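Local coordinates for protein GTN Reductase (Agrobacterium tumefaciens, PDB 4JIC) that reduces glycerol trinitrate and probably activated carbon-carbon double bonds as well, using a bound flavin mononucleotide as its redox cofactor, at residues A[55-60]-A[97-102]; A[175-180]-A[227-232]. One frame throughout, in Å; residues are numbered along the deposited sequence. Where two conformers were deposited one is given.

From the N terminus, the chain first lays down strand 50-57, passes through helix 74-89 and returns as strand 94-99; contact 1 closes this loop. Helix 150-169 leads on to strand 174-178, and an excursion about half helical, including helix 209-222, then brings in strand 227-231, where contact 2 closes. The two loops follow one another in series, neither crossing nor enclosing the other. Four consecutive strands of the closed eight-stranded TIM barrel are thereby tied together, because the inner pair, 94-99 and 174-178, are themselves neighbours: Ile98 O probably accepts a hydrogen bond from His178 N, and Gln97 NE2 probably donates one to Glu176 OE2. Both contacts reach the same FMN.

Contact 1: A[55-60]-A[97-102]; sequences GTPISQ and QIWHVG. With FMN (flavin mononucleotide), chain D.
Gly55 and Gln97 meet at the pyrimidine edge of the flavin, at the C-terminal end of two neighbouring TIM-barrel strands, the parallel pair of a beta-alpha-beta unit whose crossover contains helix 74-89. The packing is tight here. Gly55 CA lies 3.2 Å from Gln97 OE1 and Gly55 C lies 3.3 Å from Trp99 CE3, which approaches obliquely; glycine suits the spot because it brings no side-chain atoms to where amide and indole press in. Its backbone N donates to FMN O4 (3.1 Å). Gln97 reads the next two atoms of the pyrimidine: OE1 accepts from FMN N3, while NE2 donates almost straight to FMN O2 (2.9 Å, 177° at the hydrogen). An amide is apt because it offers an acceptor and a donor side by side, and an extended chain, with CG anti to the backbone N (chi1 -169°), carries it to the ring.

Behind this end, the strands are joined by three backbone bonds: Thr56 N to Gln97 O (2.8 Å), Trp99 N to Thr56 O, and Ile58 N to Trp99 O. The missing N-H of Pro57 costs this pair nothing, since Thr56 and Ile58 give the N-H groups; Pro57 CA makes a CA-H...O contact with Trp99 O, and the pyrrolidine lies alongside the indole with CG 3.9 Å from CE3. Val101 CG1 rests over one face of that indole near its rim, and Tyr183 meets it edge-to-face.

Beyond the strands the fit relaxes. Ile58 still packs its CG2 branch against Ile98 CB and touches Asp159 and Tyr160 of helix 150-169, but Ser59 is partly exposed and barely touches His100; its OG bonds to Gly62 N. The imidazole is fixed at both nitrogens: NE2 pairs with Gln61 OE1, and ND1 accepts Gly102 N at 3.0 Å, only 2° out of the ring plane.

Contact 2: A[175-180]-A[227-232]; sequences VEIHAA and TGIRLS. With FMN (flavin mononucleotide), chain D.
The carboxylate of Glu176 and the guanidinium of Arg230 are flat groups only 17° from parallel, on adjacent parallel strands of the TIM barrel. They form no salt bridge: OE2 sits obliquely, well out of the guanidinium plane, 3.3 Å from Arg230 CB, and takes a hydrogen bond from Gln97 NE2, the amide that also holds the flavin. The acid should still steady the positive charge electrostatically, while its OE1 bonds to His265 ND1. FMN C1' and O2 lie at the guanidinium edge. NH1 donates to O2 (2.8 Å) and to the ribityl O2' (3.0 Å), and NH2 to O3', all bent, near 138° at the hydrogen. Arginine suits this place because its forked end can serve pyrimidine and ribityl chain together; the bend at chi3 (-146°) turns it there.

The His178 ring stacks with Trp99 and meets Tyr183 edge-to-face. Ala180 N donates to ND1 near the ring plane, which helps fix the imidazole. FMN O2 lies 3.2 Å from His178 NE2, oblique to the ring, a close approach and not a hydrogen bond.

Three well-formed backbone bonds join the strands: Gly228 N to Val175 O, Ile177 N to Gly228 O, and Arg230 N to Ile177 O. On the face turned from the flavin, Ile177 CD1 meets Thr227 CG2, and Val175 and Thr227 pack on helix 209-222. Where the strands end, the small Ala179 packs its CB 3.7 Å from Ile229 CG1. Ala180 CB packs closely on Ser232 OG, which is hydrogen-bonded to Glu186 OE1 and Asn181 N. One water joins the two ends, donating to Ala179 O (2.7 Å) and accepting from Ser232 N (2.9 Å).

Contact 1: A[55-60]-A[97-102]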
# COMPACT_ATOMS: atom_id res chain seq x y z
N GLY A 55 1.59 -1.03 5.44
CA GLY A 55 0.35 -1.78 5.35
C GLY A 55 -0.22 -2.00 6.74
O GLY A 55 0.48 -2.44 7.65
N THR A 56 -1.51 -1.72 6.89
CA THR A 56 -2.17 -1.88 8.19
C THR A 56 -3.46 -2.66 8.01
O THR A 56 -4.43 -2.19 7.42
CB THR A 56 -2.37 -0.52 8.92
OG1 THR A 56 -2.94 -0.75 10.22
CG2 THR A 56 -3.27 0.41 8.13
N PRO A 57 -3.47 -3.90 8.52
CA PRO A 57 -4.63 -4.74 8.21
C PRO A 57 -5.96 -4.34 8.83
O PRO A 57 -6.04 -3.82 9.95
CB PRO A 57 -4.19 -6.12 8.72
CG PRO A 57 -2.68 -6.08 8.53
CD PRO A 57 -2.33 -4.68 9.01
N ILE A 58 -7.02 -4.61 8.06
CA ILE A 58 -8.39 -4.33 8.45
C ILE A 58 -8.92 -5.32 9.49
O ILE A 58 -9.96 -5.09 10.12
CB ILE A 58 -9.32 -4.35 7.22
CG1 ILE A 58 -9.32 -5.75 6.59
CG2 ILE A 58 -8.88 -3.31 6.20
CD1 ILE A 58 -10.17 -5.83 5.32
N SER A 59 -8.20 -6.42 9.67
CA SER A 59 -8.64 -7.50 10.54
C SER A 59 -7.46 -8.41 10.81
O SER A 59 -6.46 -8.34 10.11
CB SER A 59 -9.72 -8.31 9.83
OG SER A 59 -9.17 -8.96 8.71
N GLN A 60 -7.58 -9.29 11.80
CA GLN A 60 -6.51 -10.24 12.06
C GLN A 60 -6.39 -11.21 10.89
O GLN A 60 -5.30 -11.61 10.51
CB GLN A 60 -6.76 -11.00 13.36
CG GLN A 60 -5.58 -11.86 13.77
CD GLN A 60 -5.89 -12.71 14.98
OE1 GLN A 60 -6.83 -12.43 15.73
NE2 GLN A 60 -5.11 -13.76 15.17
N GLN A 97 -2.69 2.76 4.83
CA GLN A 97 -2.75 1.76 3.76
C GLN A 97 -3.50 0.55 4.28
O GLN A 97 -2.92 -0.34 4.90
CB GLN A 97 -1.38 1.33 3.26
CG GLN A 97 -1.54 0.52 1.99
CD GLN A 97 -0.27 -0.15 1.52
OE1 GLN A 97 0.41 -0.82 2.29
NE2 GLN A 97 0.03 0.00 0.24
N ILE A 98 -4.80 0.53 4.04
CA ILE A 98 -5.62 -0.53 4.62
C ILE A 98 -5.43 -1.83 3.85
O ILE A 98 -5.52 -1.86 2.63
CB ILE A 98 -7.09 -0.10 4.79
CG1 ILE A 98 -7.76 0.23 3.44
CG2 ILE A 98 -7.17 1.10 5.72
CD1 ILE A 98 -9.25 0.60 3.58
N TRP A 99 -5.15 -2.90 4.59
CA TRP A 99 -4.52 -4.07 4.00
C TRP A 99 -5.28 -5.35 4.29
O TRP A 99 -5.81 -5.54 5.39
CB TRP A 99 -3.14 -4.20 4.63
CG TRP A 99 -2.11 -5.05 3.94
CD1 TRP A 99 -2.15 -5.60 2.68
CD2 TRP A 99 -0.84 -5.39 4.49
NE1 TRP A 99 -0.97 -6.28 2.43
CE2 TRP A 99 -0.16 -6.18 3.53
CE3 TRP A 99 -0.22 -5.14 5.72
CZ2 TRP A 99 1.13 -6.67 3.76
CZ3 TRP A 99 1.05 -5.63 5.94
CH2 TRP A 99 1.71 -6.39 4.97
N HIS A 100 -5.33 -6.23 3.30
CA HIS A 100 -5.64 -7.64 3.53
C HIS A 100 -4.67 -8.47 2.69
O HIS A 100 -4.61 -8.30 1.47
CB HIS A 100 -7.09 -7.96 3.15
CG HIS A 100 -7.59 -9.26 3.73
ND1 HIS A 100 -6.94 -10.46 3.52
CD2 HIS A 100 -8.66 -9.53 4.50
CE1 HIS A 100 -7.61 -11.42 4.13
NE2 HIS A 100 -8.66 -10.89 4.73
N VAL A 101 -3.92 -9.35 3.35
CA VAL A 101 -2.87 -10.13 2.68
C VAL A 101 -3.37 -11.33 1.88
O VAL A 101 -2.62 -11.89 1.09
CB VAL A 101 -1.81 -10.66 3.68
CG1 VAL A 101 -1.08 -9.51 4.35
CG2 VAL A 101 -2.47 -11.58 4.72
N GLY A 102 -4.62 -11.75 2.09
CA GLY A 102 -5.12 -12.94 1.42
C GLY A 102 -4.26 -14.15 1.74
O GLY A 102 -3.98 -14.41 2.92
N1 FMN D . 4.56 -1.70 -0.44
C2 FMN D . 3.27 -1.60 0.02
O2 FMN D . 2.36 -1.38 -0.79
N3 FMN D . 2.98 -1.76 1.36
C4 FMN D . 3.96 -2.12 2.26
O4 FMN D . 3.66 -2.27 3.45
C4A FMN D . 5.27 -2.25 1.79
N5 FMN D . 6.28 -2.62 2.66
C5A FMN D . 7.58 -2.45 2.24
C6 FMN D . 8.61 -2.57 3.18
C7 FMN D . 9.94 -2.39 2.81
C7M FMN D . 11.03 -2.50 3.85
C8 FMN D . 10.24 -2.06 1.50
C8M FMN D . 11.67 -1.79 1.10
C9 FMN D . 9.21 -1.91 0.56
C9A FMN D . 7.88 -2.12 0.92
N10 FMN D . 6.86 -2.00 -0.02
C10 FMN D . 5.56 -2.03 0.44
C1' FMN D . 7.15 -1.43 -1.39
C2' FMN D . 7.48 0.06 -1.34
O2' FMN D . 6.32 0.82 -1.03
C3' FMN D . 8.00 0.55 -2.69
O3' FMN D . 7.07 0.19 -3.70
C4' FMN D . 9.37 -0.04 -3.03
O4' FMN D . 10.28 0.20 -1.98
C5' FMN D . 9.96 0.55 -4.31
O5' FMN D . 10.12 1.96 -4.20
P FMN D . 11.59 2.60 -4.01
O1P FMN D . 12.17 1.93 -2.79
O2P FMN D . 12.39 2.26 -5.25
O3P FMN D . 11.42 4.08 -3.84

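Contact 2: A[175-180]-A[227-232]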
# COMPACT_ATOMS: atom_id res chain seq x y z
N VAL A 175 -7.45 7.03 3.18
CA VAL A 175 -6.83 5.71 3.13
C VAL A 175 -6.33 5.42 1.73
O VAL A 175 -6.84 5.96 0.76
CB VAL A 175 -7.81 4.56 3.50
CG1 VAL A 175 -8.38 4.75 4.89
CG2 VAL A 175 -8.93 4.47 2.47
N GLU A 176 -5.33 4.55 1.66
CA GLU A 176 -4.92 3.93 0.41
C GLU A 176 -5.29 2.47 0.49
O GLU A 176 -4.81 1.76 1.37
CB GLU A 176 -3.41 4.06 0.20
CG GLU A 176 -2.89 3.27 -1.01
CD GLU A 176 -1.42 3.54 -1.28
OE1 GLU A 176 -1.08 4.65 -1.72
OE2 GLU A 176 -0.60 2.63 -1.03
N ILE A 177 -6.17 2.03 -0.39
CA ILE A 177 -6.51 0.62 -0.42
C ILE A 177 -5.33 -0.14 -0.99
O ILE A 177 -4.88 0.14 -2.10
CB ILE A 177 -7.75 0.40 -1.29
CG1 ILE A 177 -8.96 1.04 -0.62
CG2 ILE A 177 -7.97 -1.09 -1.51
CD1 ILE A 177 -10.12 1.32 -1.58
N HIS A 178 -4.80 -1.08 -0.23
CA HIS A 178 -3.72 -1.92 -0.73
C HIS A 178 -4.25 -2.94 -1.74
O HIS A 178 -4.82 -3.96 -1.37
CB HIS A 178 -3.01 -2.62 0.42
CG HIS A 178 -1.64 -3.12 0.07
ND1 HIS A 178 -1.26 -3.38 -1.23
CD2 HIS A 178 -0.56 -3.39 0.84
CE1 HIS A 178 -0.00 -3.79 -1.24
NE2 HIS A 178 0.44 -3.82 0.01
N ALA A 179 -4.10 -2.64 -3.03
CA ALA A 179 -4.57 -3.55 -4.07
C ALA A 179 -3.40 -4.00 -4.92
O ALA A 179 -3.55 -4.28 -6.12
CB ALA A 179 -5.64 -2.87 -4.93
N ALA A 180 -2.23 -4.09 -4.29
CA ALA A 180 -1.00 -4.38 -5.01
C ALA A 180 -0.22 -5.55 -4.42
O ALA A 180 -0.68 -6.20 -3.46
CB ALA A 180 -0.11 -3.13 -5.04
N THR A 227 -10.35 8.64 -0.54
CA THR A 227 -10.04 7.26 -0.89
C THR A 227 -9.07 7.18 -2.07
O THR A 227 -9.34 7.71 -3.14
CB THR A 227 -11.32 6.48 -1.24
OG1 THR A 227 -12.19 6.48 -0.11
CG2 THR A 227 -11.00 5.03 -1.63
N GLY A 228 -7.94 6.50 -1.86
CA GLY A 228 -7.02 6.19 -2.95
C GLY A 228 -6.78 4.70 -3.01
O GLY A 228 -7.33 3.94 -2.20
N ILE A 229 -5.96 4.27 -3.95
CA ILE A 229 -5.72 2.84 -4.15
C ILE A 229 -4.35 2.64 -4.76
O ILE A 229 -3.91 3.45 -5.57
CB ILE A 229 -6.84 2.21 -5.02
CG1 ILE A 229 -6.63 0.71 -5.21
CG2 ILE A 229 -6.94 2.91 -6.38
CD1 ILE A 229 -7.87 0.01 -5.82
N ARG A 230 -3.66 1.57 -4.34
CA ARG A 230 -2.35 1.24 -4.90
C ARG A 230 -2.46 0.03 -5.83
O ARG A 230 -3.05 -0.98 -5.48
CB ARG A 230 -1.31 0.94 -3.82
CG ARG A 230 0.11 1.01 -4.39
CD ARG A 230 1.18 0.79 -3.33
NE ARG A 230 2.37 1.58 -3.63
CZ ARG A 230 3.60 1.27 -3.24
NH1 ARG A 230 3.84 0.17 -2.56
NH2 ARG A 230 4.61 2.08 -3.56
N LEU A 231 -1.87 0.16 -7.01
CA LEU A 231 -1.91 -0.88 -8.03
C LEU A 231 -0.50 -1.20 -8.50
O LEU A 231 0.37 -0.34 -8.50
CB LEU A 231 -2.73 -0.40 -9.21
CG LEU A 231 -4.18 -0.04 -8.88
CD1 LEU A 231 -4.80 0.68 -10.08
CD2 LEU A 231 -4.98 -1.29 -8.50
N SER A 232 -0.30 -2.43 -8.95
CA SER A 232 1.02 -2.89 -9.39
C SER A 232 0.86 -3.90 -10.51
O SER A 232 0.88 -5.11 -10.27
CB SER A 232 1.81 -3.48 -8.21
OG SER A 232 1.06 -4.47 -7.52
N1 FMN D . 4.56 -1.70 -0.44
C2 FMN D . 3.27 -1.60 0.02
O2 FMN D . 2.36 -1.38 -0.79
N3 FMN D . 2.98 -1.76 1.36
C4 FMN D . 3.96 -2.12 2.26
O4 FMN D . 3.66 -2.27 3.45
C4A FMN D . 5.27 -2.25 1.79
N5 FMN D . 6.28 -2.62 2.66
C5A FMN D . 7.58 -2.45 2.24
C6 FMN D . 8.61 -2.57 3.18
C7 FMN D . 9.94 -2.39 2.81
C7M FMN D . 11.03 -2.50 3.85
C8 FMN D . 10.24 -2.06 1.50
C8M FMN D . 11.67 -1.79 1.10
C9 FMN D . 9.21 -1.91 0.56
C9A FMN D . 7.88 -2.12 0.92
N10 FMN D . 6.86 -2.00 -0.02
C10 FMN D . 5.56 -2.03 0.44
C1' FMN D . 7.15 -1.43 -1.39
C2' FMN D . 7.48 0.06 -1.34
O2' FMN D . 6.32 0.82 -1.03
C3' FMN D . 8.00 0.55 -2.69
O3' FMN D . 7.07 0.19 -3.70
C4' FMN D . 9.37 -0.04 -3.03
O4' FMN D . 10.28 0.20 -1.98
C5' FMN D . 9.96 0.55 -4.31
O5' FMN D . 10.12 1.96 -4.20
P FMN D . 11.59 2.60 -4.01
O1P FMN D . 12.17 1.93 -2.79
O2P FMN D . 12.39 2.26 -5.25
O3P FMN D . 11.42 4.08 -3.84
O HOH W 1 -2.33 -4.41 -8.53